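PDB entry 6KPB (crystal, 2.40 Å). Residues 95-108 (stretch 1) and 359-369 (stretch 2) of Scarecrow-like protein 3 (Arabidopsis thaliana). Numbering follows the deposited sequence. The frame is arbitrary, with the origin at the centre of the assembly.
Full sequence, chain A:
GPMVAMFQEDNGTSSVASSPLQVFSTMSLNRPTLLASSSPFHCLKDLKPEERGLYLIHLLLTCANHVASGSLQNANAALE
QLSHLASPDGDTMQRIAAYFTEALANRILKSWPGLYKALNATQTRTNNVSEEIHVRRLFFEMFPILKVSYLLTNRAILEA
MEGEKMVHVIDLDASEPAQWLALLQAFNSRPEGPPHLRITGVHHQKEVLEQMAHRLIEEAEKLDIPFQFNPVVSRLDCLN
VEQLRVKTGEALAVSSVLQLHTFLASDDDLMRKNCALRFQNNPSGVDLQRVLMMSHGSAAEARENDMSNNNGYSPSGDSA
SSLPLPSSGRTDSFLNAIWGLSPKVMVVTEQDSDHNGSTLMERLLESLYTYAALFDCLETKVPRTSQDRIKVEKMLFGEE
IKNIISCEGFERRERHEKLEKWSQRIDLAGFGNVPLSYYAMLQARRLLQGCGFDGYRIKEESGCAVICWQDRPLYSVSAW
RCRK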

# COMPACT_ATOMS: atom_id res chain seq x y z
N ARG A 95 12.99 -15.14 7.57
CA ARG A 95 11.67 -14.51 7.60
C ARG A 95 11.41 -13.85 8.95
O ARG A 95 10.95 -12.70 9.01
CB ARG A 95 10.60 -15.54 7.26
CG ARG A 95 10.77 -16.17 5.88
CD ARG A 95 10.07 -17.52 5.78
NE ARG A 95 8.81 -17.44 5.04
CZ ARG A 95 8.69 -17.68 3.74
NH1 ARG A 95 9.75 -18.03 3.03
NH2 ARG A 95 7.50 -17.59 3.15
N ILE A 96 11.73 -14.55 10.04
CA ILE A 96 11.59 -13.97 11.38
C ILE A 96 12.39 -12.68 11.48
O ILE A 96 11.89 -11.64 11.92
CB ILE A 96 12.01 -14.99 12.45
CG1 ILE A 96 10.94 -16.06 12.64
CG2 ILE A 96 12.31 -14.28 13.77
CD1 ILE A 96 9.77 -15.60 13.49
N ALA A 97 13.66 -12.74 11.07
CA ALA A 97 14.52 -11.56 11.15
C ALA A 97 13.96 -10.40 10.34
O ALA A 97 14.11 -9.24 10.73
CB ALA A 97 15.93 -11.90 10.69
N ALA A 98 13.31 -10.69 9.21
CA ALA A 98 12.80 -9.62 8.35
C ALA A 98 11.74 -8.79 9.06
O ALA A 98 11.75 -7.55 8.98
CB ALA A 98 12.25 -10.20 7.05
N TYR A 99 10.82 -9.45 9.77
CA TYR A 99 9.73 -8.71 10.41
C TYR A 99 10.18 -8.05 11.71
O TYR A 99 9.68 -6.97 12.05
CB TYR A 99 8.55 -9.65 10.65
CG TYR A 99 7.98 -10.18 9.36
CD1 TYR A 99 7.18 -9.39 8.55
CD2 TYR A 99 8.26 -11.48 8.94
CE1 TYR A 99 6.67 -9.86 7.36
CE2 TYR A 99 7.76 -11.96 7.75
CZ TYR A 99 6.96 -11.15 6.97
OH TYR A 99 6.45 -11.63 5.78
N PHE A 100 11.11 -8.66 12.44
CA PHE A 100 11.66 -7.99 13.61
C PHE A 100 12.60 -6.85 13.21
O PHE A 100 12.68 -5.85 13.93
CB PHE A 100 12.40 -8.99 14.51
CG PHE A 100 11.48 -9.85 15.33
CD1 PHE A 100 10.99 -11.04 14.82
CD2 PHE A 100 11.11 -9.47 16.61
CE1 PHE A 100 10.14 -11.84 15.58
CE2 PHE A 100 10.26 -10.26 17.36
CZ PHE A 100 9.78 -11.44 16.85
N THR A 101 13.30 -6.99 12.09
CA THR A 101 14.15 -5.90 11.62
C THR A 101 13.31 -4.69 11.23
O THR A 101 13.61 -3.56 11.64
CB THR A 101 15.01 -6.36 10.43
OG1 THR A 101 15.90 -7.40 10.86
CG2 THR A 101 15.82 -5.21 9.87
N GLU A 102 12.26 -4.91 10.43
CA GLU A 102 11.37 -3.81 10.07
C GLU A 102 10.74 -3.18 11.30
O GLU A 102 10.60 -1.96 11.38
CB GLU A 102 10.29 -4.30 9.10
CG GLU A 102 9.15 -3.32 8.90
CD GLU A 102 8.49 -3.44 7.54
OE1 GLU A 102 8.98 -4.22 6.71
OE2 GLU A 102 7.49 -2.74 7.30
N ALA A 103 10.38 -4.01 12.28
CA ALA A 103 9.80 -3.50 13.52
C ALA A 103 10.80 -2.61 14.26
O ALA A 103 10.47 -1.49 14.66
CB ALA A 103 9.36 -4.66 14.41
N LEU A 104 12.03 -3.09 14.43
CA LEU A 104 13.05 -2.31 15.12
C LEU A 104 13.32 -1.00 14.40
O LEU A 104 13.45 0.06 15.03
CB LEU A 104 14.34 -3.12 15.26
CG LEU A 104 14.37 -4.21 16.32
CD1 LEU A 104 15.70 -4.95 16.29
CD2 LEU A 104 14.12 -3.61 17.69
N ALA A 105 13.41 -1.04 13.07
CA ALA A 105 13.64 0.18 12.30
C ALA A 105 12.46 1.14 12.43
O ALA A 105 12.66 2.36 12.41
CB ALA A 105 13.89 -0.16 10.84
N ASN A 106 11.25 0.62 12.58
CA ASN A 106 10.09 1.49 12.79
C ASN A 106 10.16 2.17 14.15
O ASN A 106 9.77 3.33 14.29
CB ASN A 106 8.80 0.69 12.65
CG ASN A 106 7.88 1.23 11.57
OD1 ASN A 106 8.05 0.94 10.39
ND2 ASN A 106 6.90 2.04 11.98
N ARG A 107 10.66 1.46 15.17
CA ARG A 107 10.72 2.03 16.51
C ARG A 107 11.69 3.21 16.56
O ARG A 107 11.36 4.27 17.10
CB ARG A 107 11.12 0.96 17.53
CG ARG A 107 11.12 1.47 18.96
CD ARG A 107 11.52 0.38 19.94
NE ARG A 107 11.39 0.84 21.32
CZ ARG A 107 10.27 0.76 22.03
NH1 ARG A 107 9.17 0.23 21.49
NH2 ARG A 107 10.24 1.21 23.28
N ILE A 108 12.90 3.03 16.02
CA ILE A 108 13.86 4.13 16.02
C ILE A 108 13.42 5.25 15.11
O ILE A 108 13.85 6.40 15.29
CB ILE A 108 15.26 3.64 15.61
CG1 ILE A 108 15.30 3.30 14.13
CG2 ILE A 108 15.65 2.43 16.42
CD1 ILE A 108 16.48 2.45 13.75
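Stretch 2, residues 359-369: TLMERLLESLY

Stretch 1 is helical throughout, part of a longer helix that extends beyond it at both ends. Stretch 2 starts with Thr 359 as N-cap and is helical from Leu 360 onward. Glu 362 N donates to Thr 359 OG1 at 3.2 Å, the capping bond, and Thr 359 N donates back to Glu 362 OE1 at 2.7 Å. The second helix runs nearly antiparallel to the first, at 154° between N-to-C directions, so the start of stretch 2 meets the end of stretch 1. The axes are 11.8 Å apart at closest approach, and even the nearest CA atoms, Ile 96 CA and Leu 368 CA, are separated by 8.0 Å; side chains make the contact across this gap.

On stretch 1 the contact follows the helical repeat, through Ile 96, Phe 100, Leu 104 and Arg 107; stretch 2 answers with Leu 360, Arg 363, Leu 364, Ser 367 and Leu 368. Phe 100, in the m rotamer, points toward stretch 2 and has the largest covered area of any residue in the contact. Leu 368 CD2 lies over one face of the Phe 100 ring, 3.6 Å from its centroid and 9° off the normal, a CH-pi contact; the same methyl is 3.9 Å from Ile 96 CG2. Leu 364 CD1 approaches Phe 100 CD2 at 3.5 Å. Ser 367 OG sits at the ring edge, 3.4 Å from Phe 100 CE2, and donates to Arg 363 O at 2.5 Å within its own helix.

Toward the other end, Leu 104 CD2 meets Leu 360 CD1 more loosely, at 4.2 Å. Arg 107, extended through chi3, lays a guanidinium face on Leu 360, with Arg 107 NH1 3.6 Å from Leu 360 CD2. Arg 107 NH1 is also 3.7 Å from Arg 363 NH2, a like-charge approach; both nitrogens have hydrogen-bond partners elsewhere in the structure. No hydrogen bond joins the stretches.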

# COMPACT_ATOMS: atom_id res chain seq x y z
N THR A 359 10.19 -3.62 29.39
CA THR A 359 11.24 -3.10 28.53
C THR A 359 11.17 -3.73 27.14
O THR A 359 10.52 -4.75 26.91
CB THR A 359 12.62 -3.35 29.13
OG1 THR A 359 12.96 -4.74 29.01
CG2 THR A 359 12.64 -2.96 30.60
N LEU A 360 11.86 -3.08 26.19
CA LEU A 360 11.92 -3.58 24.83
C LEU A 360 12.59 -4.95 24.78
O LEU A 360 12.12 -5.86 24.09
CB LEU A 360 12.67 -2.58 23.94
CG LEU A 360 12.55 -2.63 22.41
CD1 LEU A 360 13.38 -3.75 21.80
CD2 LEU A 360 11.09 -2.77 22.00
N MET A 361 13.70 -5.11 25.51
CA MET A 361 14.45 -6.36 25.46
C MET A 361 13.62 -7.51 26.01
O MET A 361 13.72 -8.65 25.52
CB MET A 361 15.76 -6.22 26.25
CG MET A 361 16.72 -7.38 26.06
SD MET A 361 17.22 -7.58 24.34
CE MET A 361 17.95 -5.98 24.02
N GLU A 362 12.80 -7.25 27.03
CA GLU A 362 11.90 -8.27 27.56
C GLU A 362 10.97 -8.79 26.47
O GLU A 362 10.93 -9.99 26.19
CB GLU A 362 11.09 -7.70 28.72
CG GLU A 362 11.85 -7.57 30.03
CD GLU A 362 11.03 -6.86 31.09
OE1 GLU A 362 10.20 -6.01 30.72
OE2 GLU A 362 11.23 -7.14 32.29
N ARG A 363 10.21 -7.88 25.85
CA ARG A 363 9.25 -8.28 24.84
C ARG A 363 9.92 -8.88 23.61
O ARG A 363 9.37 -9.79 22.99
CB ARG A 363 8.38 -7.09 24.44
CG ARG A 363 7.76 -6.37 25.63
CD ARG A 363 6.61 -5.48 25.21
NE ARG A 363 7.02 -4.44 24.28
CZ ARG A 363 7.61 -3.30 24.64
NH1 ARG A 363 7.86 -3.05 25.91
NH2 ARG A 363 7.95 -2.41 23.71
N LEU A 364 11.12 -8.40 23.27
CA LEU A 364 11.83 -8.96 22.12
C LEU A 364 12.25 -10.40 22.37
O LEU A 364 12.13 -11.25 21.48
CB LEU A 364 13.05 -8.10 21.78
CG LEU A 364 13.94 -8.65 20.67
CD1 LEU A 364 13.15 -8.82 19.39
CD2 LEU A 364 15.14 -7.76 20.45
N LEU A 365 12.73 -10.70 23.58
CA LEU A 365 13.19 -12.05 23.87
C LEU A 365 12.05 -13.06 23.80
O LEU A 365 12.16 -14.10 23.14
CB LEU A 365 13.85 -12.09 25.25
CG LEU A 365 15.29 -11.57 25.31
CD1 LEU A 365 15.85 -11.67 26.72
CD2 LEU A 365 16.17 -12.33 24.33
N GLU A 366 10.93 -12.75 24.46
CA GLU A 366 9.81 -13.69 24.49
C GLU A 366 9.14 -13.80 23.13
O GLU A 366 8.85 -14.91 22.66
CB GLU A 366 8.81 -13.28 25.56
CG GLU A 366 9.17 -13.78 26.95
CD GLU A 366 9.32 -15.29 27.01
OE1 GLU A 366 8.32 -16.00 26.74
OE2 GLU A 366 10.44 -15.76 27.29
N SER A 367 8.88 -12.67 22.47
CA SER A 367 8.20 -12.70 21.18
C SER A 367 9.03 -13.44 20.13
O SER A 367 8.46 -14.06 19.23
CB SER A 367 7.88 -11.29 20.70
OG SER A 367 9.07 -10.51 20.57
N LEU A 368 10.36 -13.38 20.24
CA LEU A 368 11.20 -14.15 19.33
C LEU A 368 10.92 -15.64 19.46
O LEU A 368 10.84 -16.36 18.46
CB LEU A 368 12.68 -13.86 19.59
CG LEU A 368 13.29 -12.68 18.83
CD1 LEU A 368 14.74 -12.47 19.24
CD2 LEU A 368 13.18 -12.89 17.33
N TYR A 369 10.76 -16.13 20.70
CA TYR A 369 10.48 -17.55 20.90
C TYR A 369 9.08 -17.91 20.44
O TYR A 369 8.87 -18.97 19.84
CB TYR A 369 10.68 -17.91 22.37
CG TYR A 369 12.12 -18.13 22.76
CD1 TYR A 369 12.71 -19.38 22.66
CD2 TYR A 369 12.89 -17.08 23.24
CE1 TYR A 369 14.03 -19.58 23.01
CE2 TYR A 369 14.22 -17.27 23.60
CZ TYR A 369 14.78 -18.52 23.48
OH TYR A 369 16.09 -18.71 23.84